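Tetur07g02040 (Tetranychus urticae, PDB 6BDJ) is probably an iron(III)-dependent intradiol ring-cleavage dioxygenase that opens catechol-type aromatic rings by inserting both atoms of molecular oxygen. Local coordinates at residues Tyr45-Asp50 with Lys84-Trp88; Ile56-Arg60 with Arg116-Gly121; Ile63-Val67 with Ser217-Ile221. All coordinates share one frame; numbering follows the deposited sequence.

Along the chain the first segments, 45-50, 56-60 and 63-67, follow one another before any of their partners, 84-88, 116-121 and 217-221, so all three contacts interlace. All reach the same mixed sheet. Contacts 1 and 2, centres about 12 Å apart, bring loop segments against the neighbouring strands 84-88 and 120-124, and touch through a probable Tyr45-Arg120 hydrogen bond and the Glu49-Arg117 salt bridge. Contact 3, its centre about 19 Å from that of contact 1 and about 15 Å from that of contact 2, joins strands 64-73 and 218-226 in another part of the sheet. Contacts 1 and 2 thus lie near the metal site, while contact 3 pairs the first strand with the last.

Contact 1: residues Tyr45-Asp50 with Lys84-Trp88; sequences YFIEED and KVYIW
Phe46 turns its ring edge toward two other aromatic faces. Its CE1 and CZ come over one face of Tyr86, with Phe46 CE1 3.8 Å from Tyr86 CD2 and the planes at 82°, a T-shaped pair. Two residues further along the strand, Phe46 CD1 sits over a face of the Trp88 indole, 3.6 Å from Trp88 CZ3, in a more tilted edge-to-face pair (51°). Glu48 N lies over the rim of one Phe46 face. Phe46 CG stands anti to the backbone N (chi1 -176°), which carries the ring between its two partners while Phe46 CA makes a CH-pi contact over the indole five-membered ring. At the indole edge, a water in the ring plane accepts from Trp88 NE1 (3.1 Å) and from Tyr45 N (2.7 Å). Trp88 also stacks on the iron ligand His149. A leucine in its place would probably cost Phe46 the indole half of its aromatic packing, the water a donor and His149 its stacking partner. At the far end, Lys84 NZ binds Asp50 OD1 at 2.8 Å on its syn side, in a salt bridge. Chemically, the loop is held by an aromatic cluster beside the metal site and by a charge pair at its outer end.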
loop_
_atom_site.group_PDB
_atom_site.type_symbol
_atom_site.label_atom_id
_atom_site.label_comp_id
_atom_site.label_asym_id
_atom_site.label_seq_id
_atom_site.Cartn_x
_atom_site.Cartn_y
_atom_site.Cartn_z
ATOM N N TYR A 45 5.777 10.112 0.985
ATOM C CA TYR A 45 4.402 10.598 1.063
ATOM C C TYR A 45 3.528 10.040 2.167
ATOM O O TYR A 45 2.290 10.210 2.111
ATOM C CB TYR A 45 3.719 10.449 -0.294
ATOM C CG TYR A 45 4.505 11.100 -1.426
ATOM C CD1 TYR A 45 4.963 12.415 -1.329
ATOM C CD2 TYR A 45 4.813 10.387 -2.571
ATOM C CE1 TYR A 45 5.659 13.012 -2.366
ATOM C CE2 TYR A 45 5.528 10.966 -3.625
ATOM C CZ TYR A 45 5.942 12.282 -3.520
ATOM O OH TYR A 45 6.641 12.845 -4.556
ATOM N N PHE A 46 4.133 9.458 3.209
ATOM C CA PHE A 46 3.339 9.056 4.373
ATOM C C PHE A 46 2.838 10.286 5.081
ATOM O O PHE A 46 3.564 11.294 5.201
ATOM C CB PHE A 46 4.106 8.179 5.358
ATOM C CG PHE A 46 3.268 7.685 6.510
ATOM C CD1 PHE A 46 2.096 6.955 6.286
ATOM C CD2 PHE A 46 3.624 7.970 7.828
ATOM C CE1 PHE A 46 1.312 6.527 7.347
ATOM C CE2 PHE A 46 2.861 7.532 8.880
ATOM C CZ PHE A 46 1.701 6.814 8.656
ATOM N N ILE A 47 1.580 10.205 5.538
ATOM C CA ILE A 47 0.964 11.251 6.346
ATOM C C ILE A 47 0.394 10.556 7.559
ATOM O O ILE A 47 -0.529 9.747 7.467
ATOM C CB ILE A 47 -0.143 12.015 5.608
ATOM C CG1 ILE A 47 0.446 12.771 4.424
ATOM C CG2 ILE A 47 -0.797 13.042 6.540
ATOM C CD1 ILE A 47 -0.587 13.492 3.548
ATOM N N GLU A 48 0.970 10.886 8.700
ATOM C CA GLU A 48 0.675 10.190 9.928
ATOM C C GLU A 48 -0.576 10.786 10.565
ATOM O O GLU A 48 -0.504 11.686 11.389
ATOM C CB GLU A 48 1.866 10.231 10.877
ATOM C CG GLU A 48 1.662 9.252 12.020
ATOM C CD GLU A 48 2.880 9.043 12.920
ATOM O OE1 GLU A 48 3.964 9.634 12.688
ATOM O OE2 GLU A 48 2.717 8.252 13.867
ATOM N N GLU A 49 -1.718 10.273 10.144
ATOM C CA GLU A 49 -3.036 10.716 10.605
ATOM C C GLU A 49 -3.945 9.518 10.711
ATOM O O GLU A 49 -3.954 8.674 9.832
ATOM C CB GLU A 49 -3.646 11.728 9.622
ATOM C CG GLU A 49 -3.041 13.141 9.691
ATOM C CD GLU A 49 -3.547 14.050 8.573
ATOM O OE1 GLU A 49 -4.372 13.586 7.750
ATOM O OE2 GLU A 49 -3.091 15.219 8.472
ATOM N N ASP A 50 -4.728 9.479 11.791
ATOM C CA ASP A 50 -5.798 8.512 11.962
ATOM C C ASP A 50 -6.966 8.965 11.072
ATOM O O ASP A 50 -7.680 9.919 11.390
ATOM C CB ASP A 50 -6.256 8.443 13.431
ATOM C CG ASP A 50 -5.243 7.713 14.348
ATOM O OD1 ASP A 50 -4.129 7.363 13.893
ATOM O OD2 ASP A 50 -5.553 7.507 15.546
ATOM N N LYS A 84 -2.685 -1.226 14.035
ATOM C CA LYS A 84 -3.150 -0.201 13.108
ATOM C C LYS A 84 -2.440 -0.394 11.782
ATOM O O LYS A 84 -1.210 -0.366 11.733
ATOM C CB LYS A 84 -2.873 1.211 13.638
ATOM C CG LYS A 84 -4.001 1.759 14.505
ATOM C CD LYS A 84 -3.527 2.878 15.428
ATOM C CE LYS A 84 -3.146 4.124 14.650
ATOM N NZ LYS A 84 -3.146 5.322 15.531
ATOM N N VAL A 85 -3.211 -0.602 10.714
ATOM C CA VAL A 85 -2.643 -0.691 9.359
ATOM C C VAL A 85 -3.009 0.557 8.588
ATOM O O VAL A 85 -4.192 0.850 8.433
ATOM C CB VAL A 85 -3.217 -1.869 8.588
ATOM C CG1 VAL A 85 -2.589 -1.954 7.197
ATOM C CG2 VAL A 85 -3.018 -3.159 9.375
ATOM N N TYR A 86 -1.992 1.266 8.118
ATOM C CA TYR A 86 -2.165 2.358 7.206
ATOM C C TYR A 86 -1.854 1.948 5.783
ATOM O O TYR A 86 -0.856 1.294 5.537
ATOM C CB TYR A 86 -1.191 3.473 7.533
ATOM C CG TYR A 86 -1.283 4.088 8.900
ATOM C CD1 TYR A 86 -0.804 3.402 10.017
ATOM C CD2 TYR A 86 -1.808 5.374 9.093
ATOM C CE1 TYR A 86 -0.841 3.960 11.279
ATOM C CE2 TYR A 86 -1.859 5.943 10.369
ATOM C CZ TYR A 86 -1.358 5.224 11.454
ATOM O OH TYR A 86 -1.339 5.739 12.731
ATOM N N ILE A 87 -2.669 2.361 4.826
ATOM C CA ILE A 87 -2.261 2.333 3.425
ATOM C C ILE A 87 -2.361 3.702 2.807
ATOM O O ILE A 87 -3.103 4.567 3.270
ATOM C CB ILE A 87 -3.031 1.296 2.594
ATOM C CG1 ILE A 87 -4.533 1.593 2.548
ATOM C CG2 ILE A 87 -2.851 -0.090 3.215
ATOM C CD1 ILE A 87 -5.236 0.715 1.524
ATOM N N TRP A 88 -1.548 3.902 1.782
ATOM C CA TRP A 88 -1.635 5.072 0.945
ATOM C C TRP A 88 -1.095 4.746 -0.419
ATOM O O TRP A 88 -0.219 3.875 -0.592
ATOM C CB TRP A 88 -0.940 6.308 1.555
ATOM C CG TRP A 88 0.608 6.239 1.679
ATOM C CD1 TRP A 88 1.547 6.976 0.977
ATOM C CD2 TRP A 88 1.348 5.459 2.611
ATOM N NE1 TRP A 88 2.813 6.682 1.416
ATOM C CE2 TRP A 88 2.729 5.744 2.405
ATOM C CE3 TRP A 88 0.992 4.524 3.580
ATOM C CZ2 TRP A 88 3.744 5.129 3.152
ATOM C CZ3 TRP A 88 2.007 3.922 4.329
ATOM C CH2 TRP A 88 3.359 4.229 4.108
HETATM O O HOH W 1 5.503 7.511 0.140
#

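Contact 2: residues Ile56-Arg60 with Arg116-Gly121; sequences IVEDR and RRFLRG
Asp59 and Arg116 meet end-on: Arg116 NH1 donates to Asp59 OD1 at 2.9 Å, and Arg116 NH2 donates to Asp59 OD2 at 3.0 Å. Asp59 CG is set between its own backbone N and carbonyl carbon (chi1 57°), a placement that brings the carboxylate up to Arg116. Arg60 grips the same carboxylate side-on with NE and NH2, coming from the opposite face of its plane, so each oxygen accepts from both arginines. Arg116 NH1 also gives an almost straight bond (171°) to Glu58 OE1, 2.8 Å away, with the glutamate carboxylate nearly coplanar with the guanidinium. The clustering of opposite charges probably favours the ionised forms of all four residues. The Arg60 guanidinium lies flat on one face of the Phe118 ring, the planes only 4° apart and Arg60 NE 3.6 Å from Phe118 CD2, a cation-pi stack to which Arg60 CD adds a CH-pi contact. The edge of that ring in turn abuts a face of the Arg116 guanidinium.

The acidic pair is presented by a type II' beta turn from Val57 to Arg60, with Glu58 at its second position, leading toward strand 64-73 and packed against the loop that enters strand 120-124. Leu119 N closes on the residue before the turn, donating to Ile56 O at 2.7 Å. Beneath, Ile56 CG2 rests 3.7 Å from Gly121 CA, leaving no room for a beta carbon there.

Further out, a water receives from Arg116 NE and Arg117 N and donates to Glu58 OE1 at 2.6 Å. The other oxygen of Glu58, OE2, forms a salt bridge with Arg53, and Arg60 NH1 pairs with Asp91. Arg120, whose side chain leaves the backbone away from the turn, bonds through its guanidinium to the backbone oxygens of Ser97 and Tyr45, close to the iron ligand Tyr96.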
loop_
_atom_site.group_PDB
_atom_site.type_symbol
_atom_site.label_atom_id
_atom_site.label_comp_id
_atom_site.label_asym_id
_atom_site.label_seq_id
_atom_site.Cartn_x
_atom_site.Cartn_y
_atom_site.Cartn_z
ATOM N N ILE A 56 -11.631 4.414 1.019
ATOM C CA ILE A 56 -10.659 5.507 0.937
ATOM C C ILE A 56 -10.702 6.224 -0.405
ATOM O O ILE A 56 -9.850 7.065 -0.686
ATOM C CB ILE A 56 -9.208 5.003 1.210
ATOM C CG1 ILE A 56 -8.746 3.952 0.185
ATOM C CG2 ILE A 56 -9.158 4.363 2.574
ATOM C CD1 ILE A 56 -7.301 3.473 0.335
ATOM N N VAL A 57 -11.708 5.908 -1.222
ATOM C CA VAL A 57 -11.768 6.373 -2.618
ATOM C C VAL A 57 -12.029 7.862 -2.742
ATOM O O VAL A 57 -11.400 8.516 -3.561
ATOM C CB VAL A 57 -12.821 5.578 -3.412
ATOM C CG1 VAL A 57 -12.968 6.094 -4.850
ATOM C CG2 VAL A 57 -12.429 4.100 -3.461
ATOM N N GLU A 58 -12.978 8.381 -1.964
ATOM C CA GLU A 58 -13.415 9.770 -2.047
ATOM C C GLU A 58 -13.904 10.017 -3.474
ATOM O O GLU A 58 -14.736 9.269 -3.941
ATOM C CB GLU A 58 -12.336 10.751 -1.551
ATOM C CG GLU A 58 -11.955 10.512 -0.101
ATOM C CD GLU A 58 -11.134 11.625 0.537
ATOM O OE1 GLU A 58 -10.833 12.659 -0.072
ATOM O OE2 GLU A 58 -10.697 11.416 1.665
ATOM N N ASP A 59 -13.343 11.007 -4.163
ATOM C CA ASP A 59 -13.735 11.403 -5.512
ATOM C C ASP A 59 -12.875 10.787 -6.615
ATOM O O ASP A 59 -13.056 11.121 -7.776
ATOM C CB ASP A 59 -13.659 12.940 -5.654
ATOM C CG ASP A 59 -12.280 13.492 -5.333
ATOM O OD1 ASP A 59 -11.465 12.745 -4.754
ATOM O OD2 ASP A 59 -11.998 14.680 -5.604
ATOM N N ARG A 60 -11.957 9.883 -6.278
ATOM C CA ARG A 60 -11.043 9.368 -7.266
ATOM C C ARG A 60 -11.734 8.378 -8.186
ATOM O O ARG A 60 -12.656 7.675 -7.789
ATOM C CB ARG A 60 -9.860 8.695 -6.597
ATOM C CG ARG A 60 -9.024 9.642 -5.757
ATOM C CD ARG A 60 -8.410 10.745 -6.583
ATOM N NE ARG A 60 -9.084 12.040 -6.430
ATOM C CZ ARG A 60 -8.701 13.189 -7.010
ATOM N NH1 ARG A 60 -7.677 13.223 -7.842
ATOM N NH2 ARG A 60 -9.388 14.312 -6.795
ATOM N N ARG A 116 -6.242 17.481 1.116
ATOM C CA ARG A 116 -6.862 16.254 0.623
ATOM C C ARG A 116 -6.154 15.009 1.168
ATOM O O ARG A 116 -4.955 14.994 1.348
ATOM C CB ARG A 116 -6.865 16.194 -0.905
ATOM C CG ARG A 116 -7.688 17.295 -1.615
ATOM C CD ARG A 116 -9.151 17.262 -1.205
ATOM N NE ARG A 116 -9.804 15.947 -1.341
ATOM C CZ ARG A 116 -10.354 15.439 -2.438
ATOM N NH1 ARG A 116 -10.954 14.238 -2.376
ATOM N NH2 ARG A 116 -10.278 16.083 -3.597
ATOM N N ARG A 117 -6.932 13.974 1.396
ATOM C CA ARG A 117 -6.514 12.739 1.952
ATOM C C ARG A 117 -7.134 11.553 1.254
ATOM O O ARG A 117 -7.188 10.455 1.813
ATOM C CB ARG A 117 -6.843 12.705 3.436
ATOM C CG ARG A 117 -6.162 13.817 4.252
ATOM C CD ARG A 117 -4.647 13.633 4.268
ATOM N NE ARG A 117 -4.053 14.668 5.113
ATOM C CZ ARG A 117 -3.574 15.825 4.680
ATOM N NH1 ARG A 117 -3.618 16.153 3.382
ATOM N NH2 ARG A 117 -3.076 16.684 5.552
ATOM N N PHE A 118 -7.549 11.729 0.007
ATOM C CA PHE A 118 -8.040 10.611 -0.748
ATOM C C PHE A 118 -6.956 9.537 -0.836
ATOM O O PHE A 118 -5.744 9.829 -0.810
ATOM C CB PHE A 118 -8.505 11.008 -2.171
ATOM C CG PHE A 118 -7.439 11.661 -3.041
ATOM C CD1 PHE A 118 -6.388 10.929 -3.581
ATOM C CD2 PHE A 118 -7.518 13.005 -3.358
ATOM C CE1 PHE A 118 -5.423 11.535 -4.374
ATOM C CE2 PHE A 118 -6.564 13.624 -4.158
ATOM C CZ PHE A 118 -5.519 12.884 -4.669
ATOM N N LEU A 119 -7.447 8.310 -0.953
ATOM C CA LEU A 119 -6.635 7.138 -1.095
ATOM C C LEU A 119 -5.629 6.942 0.044
ATOM O O LEU A 119 -4.514 6.419 -0.154
ATOM C CB LEU A 119 -5.979 7.128 -2.479
ATOM C CG LEU A 119 -6.984 7.025 -3.650
ATOM C CD1 LEU A 119 -6.302 7.175 -5.000
ATOM C CD2 LEU A 119 -7.806 5.748 -3.651
ATOM N N ARG A 120 -6.060 7.329 1.244
ATOM C CA ARG A 120 -5.348 7.075 2.452
ATOM C C ARG A 120 -6.316 6.536 3.437
ATOM O O ARG A 120 -7.451 7.041 3.546
ATOM C CB ARG A 120 -4.754 8.370 2.982
ATOM C CG ARG A 120 -3.717 8.978 2.045
ATOM C CD ARG A 120 -3.200 10.283 2.622
ATOM N NE ARG A 120 -2.209 10.773 1.670
ATOM C CZ ARG A 120 -0.908 10.493 1.705
ATOM N NH1 ARG A 120 -0.378 9.728 2.653
ATOM N NH2 ARG A 120 -0.118 10.983 0.760
ATOM N N GLY A 121 -5.920 5.512 4.181
ATOM C CA GLY A 121 -6.751 5.130 5.326
ATOM C C GLY A 121 -6.037 4.237 6.297
ATOM O O GLY A 121 -4.971 3.705 5.971
HETATM O O HOH W 2 -9.769 14.565 1.255
#

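Contact 3: residues Ile63-Val67 with Ser217-Ile221; sequences IRLNV and SLEGI
Asn66 lies alongside Glu219, both side chains pointing the same way from the sheet, and Asn66 CB comes within 3.1 Å of Glu219 OE1. The amide and carboxylate planes are turned well apart, so Asn66 ND2, bonding in its own amide plane, reaches Glu219 OE2 (2.9 Å) from above the carboxylate plane. The opposite end of the amide is taken by Arg64, whose NH1 donates to Asn66 OD1 at 2.7 Å. With both ends engaged, the amide is fixed in its flip, its oxygen turned to the guanidinium and its nitrogen to the carboxylate. Arg64 manages this through a side chain bent at chi2 and chi3, curling forward along its own strand to Asn66. Ser217 CB lies on one side of the guanidinium and packs against Arg64 CB, 3.9 Å away; Arg64 NH2 also bonds to Thr135 O on the next strand.

On the other face, with chi1 at 171°, the Leu65 branch swings away from its own amide, which carries Leu65 CD1 to 3.8 Å from Leu218 CB. Leu218 CD1 extends to Ile63 CG2, and together the three form an apolar patch. Gly220, in register with Val67, adds no side chain on this face.

Between the two faces the backbones pair in parallel. Asn66 N donates almost straight (174°) to Leu218 O at 2.7 Å, Asn66 O receives Gly220 N at 2.8 Å, and Leu218 N closes the start of the pairing on Arg64 O. Asn66 therefore uses both its backbone groups on Leu218 and Gly220, flanking its bridge partner Glu219.

Strand 64-73 thus has a parallel neighbour (218-226) on one edge and an antiparallel one (130-136) on the other, a mixed arrangement consistent with the beta-sandwich core of intradiol dioxygenases.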
loop_
_atom_site.group_PDB
_atom_site.type_symbol
_atom_site.label_atom_id
_atom_site.label_comp_id
_atom_site.label_asym_id
_atom_site.label_seq_id
_atom_site.Cartn_x
_atom_site.Cartn_y
_atom_site.Cartn_z
ATOM N N ILE A 63 -10.655 1.671 -11.103
ATOM C CA ILE A 63 -11.301 0.373 -11.002
ATOM C C ILE A 63 -11.247 -0.054 -9.551
ATOM O O ILE A 63 -10.189 -0.070 -8.929
ATOM C CB ILE A 63 -10.686 -0.677 -11.946
ATOM C CG1 ILE A 63 -11.030 -0.283 -13.394
ATOM C CG2 ILE A 63 -11.256 -2.061 -11.640
ATOM C CD1 ILE A 63 -10.304 -1.034 -14.493
ATOM N N ARG A 64 -12.406 -0.422 -9.032
ATOM C CA ARG A 64 -12.553 -0.758 -7.637
ATOM C C ARG A 64 -11.739 -1.992 -7.273
ATOM O O ARG A 64 -11.765 -2.986 -8.004
ATOM C CB ARG A 64 -14.033 -0.933 -7.304
ATOM C CG ARG A 64 -14.722 0.406 -7.063
ATOM C CD ARG A 64 -14.435 0.930 -5.658
ATOM N NE ARG A 64 -15.028 0.017 -4.673
ATOM C CZ ARG A 64 -14.386 -0.841 -3.868
ATOM N NH1 ARG A 64 -15.108 -1.629 -3.079
ATOM N NH2 ARG A 64 -13.054 -0.932 -3.816
ATOM N N LEU A 65 -10.977 -1.880 -6.178
ATOM C CA LEU A 65 -10.171 -2.963 -5.648
ATOM C C LEU A 65 -10.383 -3.031 -4.157
ATOM O O LEU A 65 -10.186 -2.043 -3.473
ATOM C CB LEU A 65 -8.699 -2.693 -5.910
ATOM C CG LEU A 65 -7.644 -3.591 -5.261
ATOM C CD1 LEU A 65 -7.884 -5.061 -5.567
ATOM C CD2 LEU A 65 -6.253 -3.200 -5.763
ATOM N N ASN A 66 -10.784 -4.194 -3.662
ATOM C CA ASN A 66 -10.810 -4.484 -2.231
ATOM C C ASN A 66 -9.521 -5.177 -1.810
ATOM O O ASN A 66 -9.194 -6.264 -2.299
ATOM C CB ASN A 66 -11.991 -5.383 -1.886
ATOM C CG ASN A 66 -13.330 -4.686 -2.048
ATOM O OD1 ASN A 66 -13.433 -3.463 -2.015
ATOM N ND2 ASN A 66 -14.375 -5.477 -2.227
ATOM N N VAL A 67 -8.813 -4.558 -0.878
ATOM C CA VAL A 67 -7.536 -5.046 -0.396
ATOM C C VAL A 67 -7.742 -5.638 0.995
ATOM O O VAL A 67 -8.079 -4.914 1.922
ATOM C CB VAL A 67 -6.519 -3.885 -0.337
ATOM C CG1 VAL A 67 -5.235 -4.297 0.389
ATOM C CG2 VAL A 67 -6.179 -3.391 -1.738
ATOM N N SER A 217 -16.335 -5.806 -8.291
ATOM C CA SER A 217 -15.088 -5.186 -7.753
ATOM C C SER A 217 -14.006 -6.257 -7.546
ATOM O O SER A 217 -14.313 -7.383 -7.155
ATOM C CB SER A 217 -15.330 -4.495 -6.406
ATOM O OG SER A 217 -15.631 -5.442 -5.399
ATOM N N LEU A 218 -12.752 -5.909 -7.816
ATOM C CA LEU A 218 -11.629 -6.840 -7.636
ATOM C C LEU A 218 -11.373 -7.124 -6.163
ATOM O O LEU A 218 -11.456 -6.221 -5.343
ATOM C CB LEU A 218 -10.338 -6.260 -8.214
ATOM C CG LEU A 218 -10.315 -5.883 -9.693
ATOM C CD1 LEU A 218 -9.154 -4.949 -9.955
ATOM C CD2 LEU A 218 -10.198 -7.109 -10.566
ATOM N N GLU A 219 -11.042 -8.373 -5.841
ATOM C CA GLU A 219 -10.736 -8.788 -4.472
ATOM C C GLU A 219 -9.296 -9.272 -4.404
ATOM O O GLU A 219 -8.895 -10.195 -5.116
ATOM C CB GLU A 219 -11.677 -9.886 -4.003
ATOM C CG GLU A 219 -13.145 -9.463 -3.949
ATOM C CD GLU A 219 -13.534 -8.684 -2.702
ATOM O OE1 GLU A 219 -12.702 -8.449 -1.793
ATOM O OE2 GLU A 219 -14.714 -8.286 -2.618
ATOM N N GLY A 220 -8.511 -8.632 -3.541
ATOM C CA GLY A 220 -7.094 -8.946 -3.377
ATOM C C GLY A 220 -6.790 -9.322 -1.948
ATOM O O GLY A 220 -7.280 -8.669 -1.019
ATOM N N ILE A 221 -5.980 -10.363 -1.787
ATOM C CA ILE A 221 -5.547 -10.852 -0.469
ATOM C C ILE A 221 -4.028 -10.852 -0.443
ATOM O O ILE A 221 -3.386 -11.361 -1.355
ATOM C CB ILE A 221 -6.044 -12.289 -0.157
ATOM C CG1 ILE A 221 -7.583 -12.337 -0.082
ATOM C CG2 ILE A 221 -5.445 -12.791 1.158
ATOM C CD1 ILE A 221 -8.284 -12.592 -1.404
#